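Local coordinates for uncharacterized protein (Bacillus thuringiensis serovar kurstaki, PDB 4XE7), which is a ParM-type bacterial actin-like protein that probably polymerises into nucleotide-dependent filaments driving plasmid segregation, captured here without nucleotide, at residues A[312-315]-A[320-323]; A[22-27]-A[131-136]; A[240-245]-A[349-354]; A[47-52]-A[179-184]; A[276-281]-A[336-341]. All blocks are in the same frame, centred on the assembly; numbering follows the deposited sequence.

Contact 1: residues A[312-315]-A[320-323]; sequences VEKM and TYKP
K314 and M315 of the helix receive Y321 and P323 of the loop that follows it. The phenol ring of Y321 crosses the lysine chain at a slant: CB of K314 is 3.5 Å from CE2 of Y321, and farther out CD of K314 is 3.6 Å from CZ of Y321. Near its CD2 the ring also meets M315, whose side chain crosses it at about a right angle, CG of M315 lying 4.1 Å from CD2 of Y321. SD of M315 is 3.8 Å from CG of P323, and the bend at chi3 (80°) lays CE of M315 beside CD of the same proline ring.

The polar ends pair less directly. NZ of K314 gives OH of Y321 only a weak hydrogen bond of 3.4 Å, while a water accepts from NZ of K314 (3.0 Å) and donates to the phenol oxygen. E311, one residue before the helical segment, takes the stronger share, with one carboxylate oxygen in a salt bridge to K314 and the other hydrogen-bonded to the phenol. Y378 and A379 of helix 378-381 also touch M315. This is a helix-to-strand connection in which the chain folds back on helix 300-317, which it has just left, before entering strand 326-329.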
# COMPACT_ATOMS: atom_id res chain seq x y z
N VAL A 312 8.61 -11.39 -13.11
CA VAL A 312 7.86 -12.06 -12.05
C VAL A 312 6.35 -12.16 -12.37
O VAL A 312 5.70 -13.16 -12.06
CB VAL A 312 8.07 -11.34 -10.67
CG1 VAL A 312 7.16 -11.92 -9.58
CG2 VAL A 312 9.52 -11.43 -10.24
N GLU A 313 5.80 -11.14 -13.02
CA GLU A 313 4.39 -11.18 -13.42
C GLU A 313 4.14 -12.36 -14.34
O GLU A 313 3.15 -13.08 -14.19
CB GLU A 313 3.98 -9.88 -14.12
CG GLU A 313 3.80 -8.69 -13.21
CD GLU A 313 3.33 -7.45 -13.97
OE1 GLU A 313 2.90 -7.60 -15.14
OE2 GLU A 313 3.37 -6.34 -13.39
N LYS A 314 5.05 -12.55 -15.30
CA LYS A 314 4.96 -13.66 -16.23
C LYS A 314 5.11 -14.99 -15.51
O LYS A 314 4.45 -15.96 -15.86
CB LYS A 314 6.04 -13.56 -17.30
CG LYS A 314 6.01 -12.29 -18.13
CD LYS A 314 7.12 -12.37 -19.16
CE LYS A 314 7.37 -11.08 -19.86
NZ LYS A 314 8.60 -11.22 -20.69
N MET A 315 5.98 -15.03 -14.51
CA MET A 315 6.17 -16.24 -13.71
C MET A 315 4.89 -16.56 -12.94
O MET A 315 4.46 -17.69 -12.87
CB MET A 315 7.35 -16.10 -12.74
CG MET A 315 8.72 -15.84 -13.36
SD MET A 315 10.11 -16.06 -12.19
CE MET A 315 10.29 -17.82 -12.19
N THR A 320 5.39 -22.57 -15.74
CA THR A 320 6.42 -23.17 -16.60
C THR A 320 7.29 -22.11 -17.25
O THR A 320 8.28 -22.44 -17.90
CB THR A 320 5.81 -24.05 -17.71
OG1 THR A 320 5.05 -23.23 -18.61
CG2 THR A 320 4.90 -25.12 -17.09
N TYR A 321 6.92 -20.84 -17.10
CA TYR A 321 7.67 -19.78 -17.76
C TYR A 321 9.08 -19.66 -17.18
O TYR A 321 9.28 -19.68 -15.98
CB TYR A 321 6.92 -18.45 -17.66
CG TYR A 321 7.73 -17.31 -18.23
CD1 TYR A 321 7.98 -17.22 -19.60
CD2 TYR A 321 8.27 -16.34 -17.40
CE1 TYR A 321 8.74 -16.19 -20.12
CE2 TYR A 321 9.02 -15.30 -17.91
CZ TYR A 321 9.25 -15.22 -19.27
OH TYR A 321 10.01 -14.19 -19.76
N LYS A 322 10.07 -19.60 -18.07
CA LYS A 322 11.46 -19.45 -17.66
C LYS A 322 11.88 -18.01 -17.89
O LYS A 322 11.90 -17.56 -19.04
CB LYS A 322 12.37 -20.40 -18.43
CG LYS A 322 12.04 -21.89 -18.25
CD LYS A 322 12.21 -22.31 -16.79
CE LYS A 322 12.29 -23.83 -16.66
NZ LYS A 322 11.02 -24.49 -17.08
N PRO A 323 12.24 -17.30 -16.82
CA PRO A 323 12.48 -15.86 -16.95
C PRO A 323 13.81 -15.49 -17.61
O PRO A 323 14.78 -16.23 -17.54
CB PRO A 323 12.47 -15.38 -15.49
CG PRO A 323 12.93 -16.55 -14.71
CD PRO A 323 12.35 -17.75 -15.42
O HOH W 1 8.91 -13.52 -22.55

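Contact 2: residues A[22-27]-A[131-136]; sequences AKISFL and FTSMAV
S133 OG, the polar atom facing the strand, is held by two partners: it donates to the backbone oxygen of L130 one turn earlier in its own helix, and it accepts from a water at 3.1 Å. The same water donates to the backbone oxygen of K23 at 2.8 Å, and so spans the space between helix and strand with both its hydrogens in use. The hydroxyl sits between the backbone N and the carbonyl carbon (chi1 77°), a setting that lets it reach back to the helix carbonyl and still meet the water.

Beside this bridge stands I24, whose CB lies 4.2 Å from S133 OG. Its long branch is fully extended, CG1 anti to the backbone N (chi1 -178°), and carries CD1 of I24 alongside the helix backbone to within 3.8 Å of backbone O of S133 and 4.4 Å of backbone N of M134. The methyl therefore rests against the peptide linking S133 and M134, and another turn of the helix, at A137, supplies apolar company to I24.

The strand is the second of the large mixed sheet in the actin-like fold, bonded on its two edges to strands 13-17 and 33-45, and helix 123-140 packs across one face of that sheet. F26, two residues along, also points to the helix and rests on A137 and R140. With small S133 opposite I24, the backbones approach to 6.7 Å between their CA atoms. The chemistry implies a hydrophobic helix-sheet interface with one water-bridged polar spot, where one water donates both to the serine oxygen and to a strand carbonyl.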
# COMPACT_ATOMS: atom_id res chain seq x y z
N ALA A 22 -1.72 7.22 3.99
CA ALA A 22 -3.14 6.97 4.00
C ALA A 22 -3.39 6.09 2.79
O ALA A 22 -3.05 6.47 1.68
CB ALA A 22 -3.93 8.27 3.92
N LYS A 23 -3.95 4.91 2.99
CA LYS A 23 -4.25 4.07 1.83
C LYS A 23 -5.75 3.90 1.70
O LYS A 23 -6.46 3.88 2.69
CB LYS A 23 -3.56 2.71 1.93
CG LYS A 23 -2.06 2.80 1.88
CD LYS A 23 -1.42 1.44 2.06
CE LYS A 23 0.00 1.43 1.48
NZ LYS A 23 0.63 0.08 1.58
N ILE A 24 -6.22 3.81 0.45
CA ILE A 24 -7.62 3.53 0.19
C ILE A 24 -7.74 2.44 -0.86
O ILE A 24 -6.94 2.37 -1.80
CB ILE A 24 -8.37 4.80 -0.29
CG1 ILE A 24 -9.85 4.52 -0.53
CG2 ILE A 24 -7.77 5.33 -1.59
CD1 ILE A 24 -10.64 5.81 -0.98
N SER A 25 -8.73 1.57 -0.69
CA SER A 25 -9.18 0.69 -1.75
C SER A 25 -10.67 0.91 -1.96
O SER A 25 -11.43 0.92 -0.99
CB SER A 25 -8.89 -0.78 -1.41
OG SER A 25 -7.50 -1.05 -1.49
N PHE A 26 -11.11 1.12 -3.19
CA PHE A 26 -12.54 1.34 -3.41
C PHE A 26 -13.02 0.65 -4.67
O PHE A 26 -12.21 0.19 -5.48
CB PHE A 26 -12.87 2.84 -3.47
CG PHE A 26 -12.26 3.55 -4.64
CD1 PHE A 26 -13.02 3.85 -5.77
CD2 PHE A 26 -10.92 3.92 -4.62
CE1 PHE A 26 -12.45 4.51 -6.86
CE2 PHE A 26 -10.35 4.57 -5.72
CZ PHE A 26 -11.12 4.87 -6.83
N LEU A 27 -14.33 0.56 -4.84
CA LEU A 27 -14.86 -0.00 -6.07
C LEU A 27 -15.11 1.12 -7.06
O LEU A 27 -15.81 2.09 -6.77
CB LEU A 27 -16.13 -0.80 -5.80
CG LEU A 27 -15.88 -2.05 -4.94
CD1 LEU A 27 -17.18 -2.80 -4.63
CD2 LEU A 27 -14.87 -2.99 -5.65
N PHE A 131 -9.71 12.23 4.46
CA PHE A 131 -10.81 12.89 3.74
C PHE A 131 -10.42 13.20 2.31
O PHE A 131 -11.23 13.09 1.40
CB PHE A 131 -11.24 14.18 4.45
CG PHE A 131 -11.96 13.95 5.74
CD1 PHE A 131 -12.78 12.85 5.90
CD2 PHE A 131 -11.82 14.84 6.80
CE1 PHE A 131 -13.46 12.64 7.10
CE2 PHE A 131 -12.49 14.63 8.00
CZ PHE A 131 -13.30 13.53 8.15
N THR A 132 -9.16 13.57 2.13
CA THR A 132 -8.65 13.85 0.80
C THR A 132 -8.69 12.60 -0.06
O THR A 132 -9.04 12.66 -1.25
CB THR A 132 -7.21 14.42 0.85
OG1 THR A 132 -7.23 15.66 1.56
CG2 THR A 132 -6.67 14.65 -0.55
N SER A 133 -8.34 11.45 0.53
CA SER A 133 -8.35 10.20 -0.24
C SER A 133 -9.79 9.87 -0.68
O SER A 133 -10.01 9.47 -1.84
CB SER A 133 -7.75 9.04 0.57
OG SER A 133 -8.66 8.54 1.55
N MET A 134 -10.75 10.06 0.22
CA MET A 134 -12.17 9.90 -0.11
C MET A 134 -12.59 10.81 -1.26
O MET A 134 -13.35 10.40 -2.14
CB MET A 134 -13.06 10.23 1.10
CG MET A 134 -13.02 9.24 2.24
SD MET A 134 -14.04 9.81 3.62
CE MET A 134 -13.81 8.40 4.72
N ALA A 135 -12.13 12.06 -1.22
CA ALA A 135 -12.50 13.05 -2.24
C ALA A 135 -11.93 12.72 -3.60
O ALA A 135 -12.59 12.92 -4.62
CB ALA A 135 -12.04 14.47 -1.83
N VAL A 136 -10.69 12.24 -3.62
CA VAL A 136 -10.07 11.85 -4.89
C VAL A 136 -10.80 10.67 -5.53
O VAL A 136 -11.07 10.68 -6.73
CB VAL A 136 -8.57 11.51 -4.71
CG1 VAL A 136 -7.96 11.02 -6.05
CG2 VAL A 136 -7.80 12.73 -4.21
O HOH W 2 -7.54 6.34 3.45

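Contact 3: residues A[240-245]-A[349-354]; sequences GTSDNA and EDQKAS
Q351 reaches from its helix to S242 on the strand by folding rather than stretching. From CB the chain turns to CG, which stands beside the backbone N, and a bend at chi2 (-71°) swings the amide round to the strand; along the way the side chain rests on L237 and L262. CD of Q351 arrives 3.9 Å from OG of S242, and the amide then divides its work between its two ends. NE2 of Q351 donates to OG of S242 over 2.8 Å, with the angle at hydrogen 154° and the oxygen in the amide plane. S242 OG in turn donates a hydrogen bond to the backbone oxygen of L262, so the hydroxyl serves as acceptor and donor at once, and the amide also has a weak bond to Y347 OH.

In the actin-like fold this is where long helix 337-362 lies against the second, five-stranded sheet; the turn at G240 and T241, between strands 232-237 and 242-248, is consistent with a phosphate-binding hairpin of relatives, though no nucleotide is bound here.

At the other end of the amide, OE1 of Q351 accepts from a water at 2.9 Å. That water accepts in turn from ND2 of N244 at 3.2 Å and lies 2.6 Å from OG of S354, one turn further along the helix. ND2 of N244 has its direct partner in OD1 of N235 on the adjoining strand.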
# COMPACT_ATOMS: atom_id res chain seq x y z
N GLY A 240 13.80 -3.76 4.09
CA GLY A 240 14.81 -3.70 5.14
C GLY A 240 14.52 -4.61 6.31
O GLY A 240 15.38 -4.88 7.13
N THR A 241 13.28 -5.10 6.39
CA THR A 241 12.87 -5.92 7.52
C THR A 241 11.88 -6.98 7.09
O THR A 241 11.23 -6.85 6.04
CB THR A 241 12.17 -5.09 8.64
OG1 THR A 241 11.01 -4.45 8.09
CG2 THR A 241 13.10 -4.04 9.24
N SER A 242 11.73 -7.99 7.93
CA SER A 242 10.65 -8.96 7.80
C SER A 242 9.85 -8.96 9.09
O SER A 242 10.42 -8.97 10.19
CB SER A 242 11.20 -10.36 7.50
OG SER A 242 11.80 -10.40 6.21
N ASP A 243 8.52 -8.94 8.97
CA ASP A 243 7.64 -8.97 10.14
C ASP A 243 6.92 -10.33 10.27
O ASP A 243 6.11 -10.70 9.42
CB ASP A 243 6.63 -7.82 10.04
CG ASP A 243 5.77 -7.68 11.28
OD1 ASP A 243 6.26 -7.13 12.29
OD2 ASP A 243 4.59 -8.11 11.23
N ASN A 244 7.24 -11.09 11.31
CA ASN A 244 6.61 -12.40 11.48
C ASN A 244 5.49 -12.31 12.52
O ASN A 244 5.75 -12.33 13.71
CB ASN A 244 7.63 -13.45 11.89
CG ASN A 244 8.86 -13.44 11.00
OD1 ASN A 244 9.91 -12.90 11.36
ND2 ASN A 244 8.71 -13.99 9.80
N ALA A 245 4.26 -12.17 12.04
CA ALA A 245 3.10 -12.01 12.92
C ALA A 245 2.35 -13.32 13.08
O ALA A 245 2.17 -14.06 12.11
CB ALA A 245 2.16 -10.92 12.37
N GLU A 349 16.21 -18.79 -0.01
CA GLU A 349 16.74 -19.79 0.90
C GLU A 349 16.86 -19.23 2.33
O GLU A 349 16.49 -19.88 3.32
CB GLU A 349 18.09 -20.29 0.37
CG GLU A 349 18.68 -21.47 1.14
CD GLU A 349 17.69 -22.62 1.31
OE1 GLU A 349 17.25 -23.19 0.29
OE2 GLU A 349 17.36 -22.95 2.47
N ASP A 350 17.35 -18.00 2.45
CA ASP A 350 17.44 -17.38 3.77
C ASP A 350 16.05 -17.14 4.37
O ASP A 350 15.83 -17.37 5.56
CB ASP A 350 18.22 -16.08 3.69
CG ASP A 350 19.70 -16.33 3.47
OD1 ASP A 350 20.16 -17.45 3.82
OD2 ASP A 350 20.39 -15.42 2.95
N GLN A 351 15.11 -16.71 3.55
CA GLN A 351 13.74 -16.60 4.02
C GLN A 351 13.16 -17.96 4.37
O GLN A 351 12.39 -18.08 5.33
CB GLN A 351 12.87 -15.90 2.97
CG GLN A 351 13.04 -14.35 2.98
CD GLN A 351 12.41 -13.70 4.24
OE1 GLN A 351 11.85 -14.39 5.09
NE2 GLN A 351 12.52 -12.39 4.35
N LYS A 352 13.50 -18.98 3.58
CA LYS A 352 12.98 -20.33 3.86
C LYS A 352 13.32 -20.77 5.29
O LYS A 352 12.46 -21.21 6.04
CB LYS A 352 13.55 -21.35 2.87
CG LYS A 352 12.97 -22.75 3.10
CD LYS A 352 13.97 -23.86 2.78
CE LYS A 352 13.32 -25.25 2.90
NZ LYS A 352 12.89 -25.82 1.60
N ALA A 353 14.59 -20.64 5.65
CA ALA A 353 15.05 -21.01 6.98
C ALA A 353 14.28 -20.22 8.06
O ALA A 353 13.90 -20.78 9.08
CB ALA A 353 16.55 -20.77 7.11
N SER A 354 14.06 -18.94 7.81
CA SER A 354 13.33 -18.09 8.75
C SER A 354 11.85 -18.48 8.90
O SER A 354 11.31 -18.59 10.02
CB SER A 354 13.44 -16.62 8.30
OG SER A 354 12.51 -15.81 8.99
O HOH W 3 11.20 -13.93 7.83

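Contact 4: residues A[47-52]-A[179-184]; sequences PAKIDL and FLDGTY
K49 lies across D181 where two loops of the larger sheet in this actin-like fold meet: the long excursion after strand 33-45, and the loop between the antiparallel strands 173-179 and 188-200. The close-packed part is the aliphatic middle of the lysine. CB of K49 is 3.5 Å from the backbone oxygen of L180, and CD of K49 is 3.2 Å from CG of D181, the two side chains running at about a right angle. L180 adds a second tight point, its CD1 reaching to 3.4 Å from the backbone oxygen of P47.

The charged ends are looser. A bend at chi3 (49°) turns the lysine tip aside, leaving NZ of K49 4.3 Å from OD1 of D181, too far for a salt bridge; its real partner is E185, next after 179-184, while OD2 of D181 pairs with K53, next after 47-52. Two lysines of one loop thus pair with two acids of the other, and the nearby carboxylate of D181 would probably still help to stabilise the ammonium of K49. Toward the outside, where P47 is exposed, a water fills in for a direct backbone link: it accepts from N of K49 at 3.1 Å and donates to O of L180 at 2.9 Å.

The carboxylate of D181 also has a local bond. The next residue's amide, N of G182, donates to OD1 of D181 over 2.6 Å, approaching from above the carboxylate plane, 36° out of it.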
# COMPACT_ATOMS: atom_id res chain seq x y z
N PRO A 47 -5.24 30.43 0.68
CA PRO A 47 -6.68 30.20 0.49
C PRO A 47 -7.05 29.94 -0.97
O PRO A 47 -8.02 29.24 -1.25
CB PRO A 47 -7.32 31.50 1.01
CG PRO A 47 -6.22 32.52 1.00
CD PRO A 47 -4.96 31.75 1.26
N ALA A 48 -6.28 30.51 -1.89
CA ALA A 48 -6.50 30.30 -3.32
C ALA A 48 -5.20 29.85 -3.96
O ALA A 48 -4.13 30.00 -3.36
CB ALA A 48 -7.01 31.57 -3.99
N LYS A 49 -5.29 29.29 -5.16
CA LYS A 49 -4.12 28.78 -5.87
C LYS A 49 -3.04 29.85 -6.08
O LYS A 49 -3.36 31.03 -6.25
CB LYS A 49 -4.54 28.19 -7.22
CG LYS A 49 -3.39 27.67 -8.07
CD LYS A 49 -3.91 27.02 -9.33
CE LYS A 49 -4.91 27.91 -10.04
NZ LYS A 49 -5.29 27.32 -11.35
N ILE A 50 -1.78 29.42 -6.04
CA ILE A 50 -0.65 30.32 -6.23
C ILE A 50 0.04 30.06 -7.58
O ILE A 50 -0.01 28.95 -8.11
CB ILE A 50 0.36 30.17 -5.06
CG1 ILE A 50 0.64 31.52 -4.41
CG2 ILE A 50 1.64 29.47 -5.51
CD1 ILE A 50 -0.55 32.11 -3.66
N ASP A 51 0.66 31.11 -8.14
CA ASP A 51 1.21 31.05 -9.50
C ASP A 51 2.71 30.78 -9.51
O ASP A 51 3.25 30.23 -10.47
CB ASP A 51 0.90 32.34 -10.25
CG ASP A 51 -0.59 32.56 -10.42
OD1 ASP A 51 -1.36 31.62 -10.13
OD2 ASP A 51 -0.99 33.66 -10.87
N LEU A 52 3.39 31.20 -8.44
CA LEU A 52 4.77 30.79 -8.20
C LEU A 52 4.77 29.31 -7.87
O LEU A 52 4.41 28.92 -6.75
CB LEU A 52 5.39 31.61 -7.06
CG LEU A 52 6.88 31.46 -6.75
CD1 LEU A 52 7.44 32.77 -6.20
CD2 LEU A 52 7.14 30.33 -5.76
N PHE A 179 -11.19 21.11 -4.07
CA PHE A 179 -9.89 21.11 -4.72
C PHE A 179 -9.58 22.52 -5.27
O PHE A 179 -10.38 23.09 -6.01
CB PHE A 179 -9.84 20.07 -5.85
CG PHE A 179 -9.97 18.63 -5.39
CD1 PHE A 179 -11.20 17.99 -5.39
CD2 PHE A 179 -8.85 17.91 -4.99
CE1 PHE A 179 -11.32 16.65 -4.98
CE2 PHE A 179 -8.95 16.57 -4.59
CZ PHE A 179 -10.19 15.94 -4.59
N LEU A 180 -8.44 23.07 -4.88
CA LEU A 180 -8.08 24.44 -5.25
C LEU A 180 -7.05 24.45 -6.39
O LEU A 180 -6.73 25.51 -6.94
CB LEU A 180 -7.54 25.18 -4.02
CG LEU A 180 -8.56 25.33 -2.89
CD1 LEU A 180 -7.91 25.90 -1.65
CD2 LEU A 180 -9.71 26.21 -3.34
N ASP A 181 -6.54 23.27 -6.73
CA ASP A 181 -5.53 23.13 -7.77
C ASP A 181 -5.51 21.68 -8.27
O ASP A 181 -6.27 20.84 -7.79
CB ASP A 181 -4.15 23.53 -7.24
CG ASP A 181 -3.21 24.01 -8.35
OD1 ASP A 181 -3.53 23.78 -9.54
OD2 ASP A 181 -2.16 24.61 -8.04
N GLY A 182 -4.64 21.41 -9.24
CA GLY A 182 -4.46 20.06 -9.76
C GLY A 182 -5.61 19.61 -10.65
O GLY A 182 -6.42 20.42 -11.12
N THR A 183 -5.68 18.30 -10.85
CA THR A 183 -6.64 17.68 -11.75
C THR A 183 -8.11 18.04 -11.52
O THR A 183 -8.85 18.24 -12.47
CB THR A 183 -6.53 16.15 -11.65
OG1 THR A 183 -5.14 15.78 -11.60
CG2 THR A 183 -7.23 15.48 -12.84
N TYR A 184 -8.54 18.11 -10.26
CA TYR A 184 -9.96 18.34 -9.98
C TYR A 184 -10.27 19.78 -9.55
O TYR A 184 -11.28 20.03 -8.89
CB TYR A 184 -10.44 17.36 -8.90
CG TYR A 184 -10.12 15.92 -9.27
CD1 TYR A 184 -10.63 15.37 -10.44
CD2 TYR A 184 -9.30 15.14 -8.48
CE1 TYR A 184 -10.33 14.07 -10.81
CE2 TYR A 184 -8.99 13.83 -8.84
CZ TYR A 184 -9.51 13.31 -10.01
OH TYR A 184 -9.24 12.03 -10.40
O HOH W 4 -7.75 28.19 -6.60

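Contact 5: residues A[276-281]-A[336-341]; sequences KERFME and VTDIVM
R278 grips D338 end-on, each terminal nitrogen giving one hydrogen to one carboxylate oxygen. NH1 of R278 donates to OD1 of D338 over 2.9 Å, nearly straight at 176°, on the syn lone pair. NH2 of R278 donates to OD2 of D338, also from the syn side, modelled at 2.5 Å, a doubtfully short length. With the guanidinium and carboxylate planes only 13° apart, the two groups lie almost in one plane. NH2 has a further acceptor in the backbone oxygen of N335, which ties the arginine to the residue before V336 as well.

The setting is a helix-helix junction: the last turn of helix 265-279 faces the first turn of helix 337-362, with V336 at its N-cap. An aspartate at a helix start and an arginine near a helix end are each probably favoured by the helix dipole, and here they are joined across the gap.

Over one face of the guanidinium lies the methyl of I339, its CD1 3.4 Å from NH1 of R278. The arginine, bent at chi2 and chi3, slides past the isoleucine in the opposite direction, and its CG also touches that methyl. Backbone acceptors are used as well: O of V336 takes N of V340, and O of R278 takes N of E281, both at 3.0 Å.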
# COMPACT_ATOMS: atom_id res chain seq x y z
N LYS A 276 26.82 -4.49 -12.76
CA LYS A 276 27.81 -3.56 -13.26
C LYS A 276 29.10 -4.30 -13.63
O LYS A 276 29.69 -4.06 -14.69
CB LYS A 276 28.12 -2.48 -12.25
CG LYS A 276 29.30 -1.64 -12.72
CD LYS A 276 29.35 -0.26 -12.14
CE LYS A 276 30.60 0.45 -12.67
NZ LYS A 276 30.68 1.84 -12.17
N GLU A 277 29.52 -5.20 -12.76
CA GLU A 277 30.75 -5.94 -12.97
C GLU A 277 30.70 -6.66 -14.31
O GLU A 277 31.69 -6.71 -15.05
CB GLU A 277 30.95 -6.93 -11.81
CG GLU A 277 32.23 -7.73 -11.85
CD GLU A 277 32.41 -8.61 -10.61
OE1 GLU A 277 31.62 -8.45 -9.65
OE2 GLU A 277 33.33 -9.45 -10.60
N ARG A 278 29.52 -7.18 -14.65
CA ARG A 278 29.37 -7.90 -15.91
C ARG A 278 29.36 -7.01 -17.14
O ARG A 278 29.95 -7.36 -18.15
CB ARG A 278 28.12 -8.75 -15.88
CG ARG A 278 28.47 -10.13 -15.43
CD ARG A 278 28.77 -11.03 -16.61
NE ARG A 278 27.51 -11.51 -17.10
CZ ARG A 278 26.79 -12.43 -16.48
NH1 ARG A 278 27.24 -12.98 -15.36
NH2 ARG A 278 25.62 -12.80 -16.98
N PHE A 279 28.70 -5.86 -17.07
CA PHE A 279 28.78 -4.90 -18.16
C PHE A 279 30.23 -4.48 -18.39
O PHE A 279 30.65 -4.30 -19.52
CB PHE A 279 27.91 -3.67 -17.90
CG PHE A 279 26.50 -3.82 -18.39
CD1 PHE A 279 26.16 -3.45 -19.68
CD2 PHE A 279 25.51 -4.35 -17.57
CE1 PHE A 279 24.86 -3.59 -20.15
CE2 PHE A 279 24.20 -4.50 -18.03
CZ PHE A 279 23.88 -4.11 -19.33
N MET A 280 31.01 -4.37 -17.31
CA MET A 280 32.40 -3.96 -17.46
C MET A 280 33.28 -5.09 -18.02
O MET A 280 34.48 -4.91 -18.18
CB MET A 280 32.96 -3.43 -16.13
CG MET A 280 32.25 -2.12 -15.63
SD MET A 280 32.19 -0.75 -16.84
CE MET A 280 31.18 0.46 -16.01
N GLU A 281 32.69 -6.23 -18.34
CA GLU A 281 33.41 -7.25 -19.11
C GLU A 281 33.21 -7.02 -20.60
O GLU A 281 33.99 -7.48 -21.43
CB GLU A 281 32.96 -8.68 -18.72
CG GLU A 281 33.17 -9.03 -17.24
CD GLU A 281 32.51 -10.35 -16.84
OE1 GLU A 281 31.96 -11.03 -17.73
OE2 GLU A 281 32.52 -10.71 -15.64
N VAL A 336 21.57 -10.92 -17.83
CA VAL A 336 22.07 -11.03 -16.47
C VAL A 336 21.20 -11.95 -15.62
O VAL A 336 21.16 -11.84 -14.40
CB VAL A 336 22.17 -9.64 -15.80
CG1 VAL A 336 23.10 -8.75 -16.60
CG2 VAL A 336 20.79 -9.00 -15.68
N THR A 337 20.50 -12.85 -16.30
CA THR A 337 19.57 -13.79 -15.66
C THR A 337 20.23 -14.56 -14.51
O THR A 337 19.68 -14.65 -13.40
CB THR A 337 19.00 -14.79 -16.71
OG1 THR A 337 18.29 -14.06 -17.72
CG2 THR A 337 18.06 -15.79 -16.06
N ASP A 338 21.43 -15.08 -14.77
CA ASP A 338 22.22 -15.77 -13.74
C ASP A 338 22.49 -14.91 -12.51
O ASP A 338 22.41 -15.39 -11.37
CB ASP A 338 23.55 -16.27 -14.30
CG ASP A 338 24.51 -15.14 -14.68
OD1 ASP A 338 25.63 -15.08 -14.11
OD2 ASP A 338 24.16 -14.30 -15.56
N ILE A 339 22.86 -13.65 -12.71
CA ILE A 339 23.16 -12.76 -11.60
C ILE A 339 21.93 -12.46 -10.74
O ILE A 339 21.98 -12.50 -9.51
CB ILE A 339 23.77 -11.45 -12.12
CG1 ILE A 339 25.13 -11.74 -12.75
CG2 ILE A 339 23.86 -10.41 -11.03
CD1 ILE A 339 25.68 -10.59 -13.58
N VAL A 340 20.81 -12.17 -11.40
CA VAL A 340 19.58 -11.82 -10.70
C VAL A 340 19.02 -13.07 -10.01
O VAL A 340 18.72 -13.03 -8.82
CB VAL A 340 18.52 -11.21 -11.66
CG1 VAL A 340 17.15 -11.05 -10.95
CG2 VAL A 340 19.01 -9.88 -12.22
N MET A 341 18.90 -14.18 -10.74
CA MET A 341 18.36 -15.43 -10.16
C MET A 341 19.19 -15.89 -8.95
O MET A 341 18.62 -16.39 -7.97
CB MET A 341 18.28 -16.54 -11.23
CG MET A 341 17.50 -17.78 -10.80
SD MET A 341 15.79 -17.48 -10.24
CE MET A 341 15.20 -16.36 -11.43

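In the fold
The five contacts fall into two groups on the actin-like fold. Contacts 2 and 4 belong to the larger sheet and touch: A135 CB of the helix in contact 2 lies 3.6 Å from F179 CZ in contact 4. Contacts 1 and 5 also meet, P323 O being 3.6 Å from T337 CG2. Contact 3 shares helix 337-362 with contact 5, with nearest atoms about 9 Å apart, and closes a loop of chain within which contacts 1 and 5 are nested. Contacts 2 and 3 lie on opposite sides of the chain's centre, their centres about 31 Å apart; relatives bind nucleotide in the cleft between such halves, which holds none in this apo form.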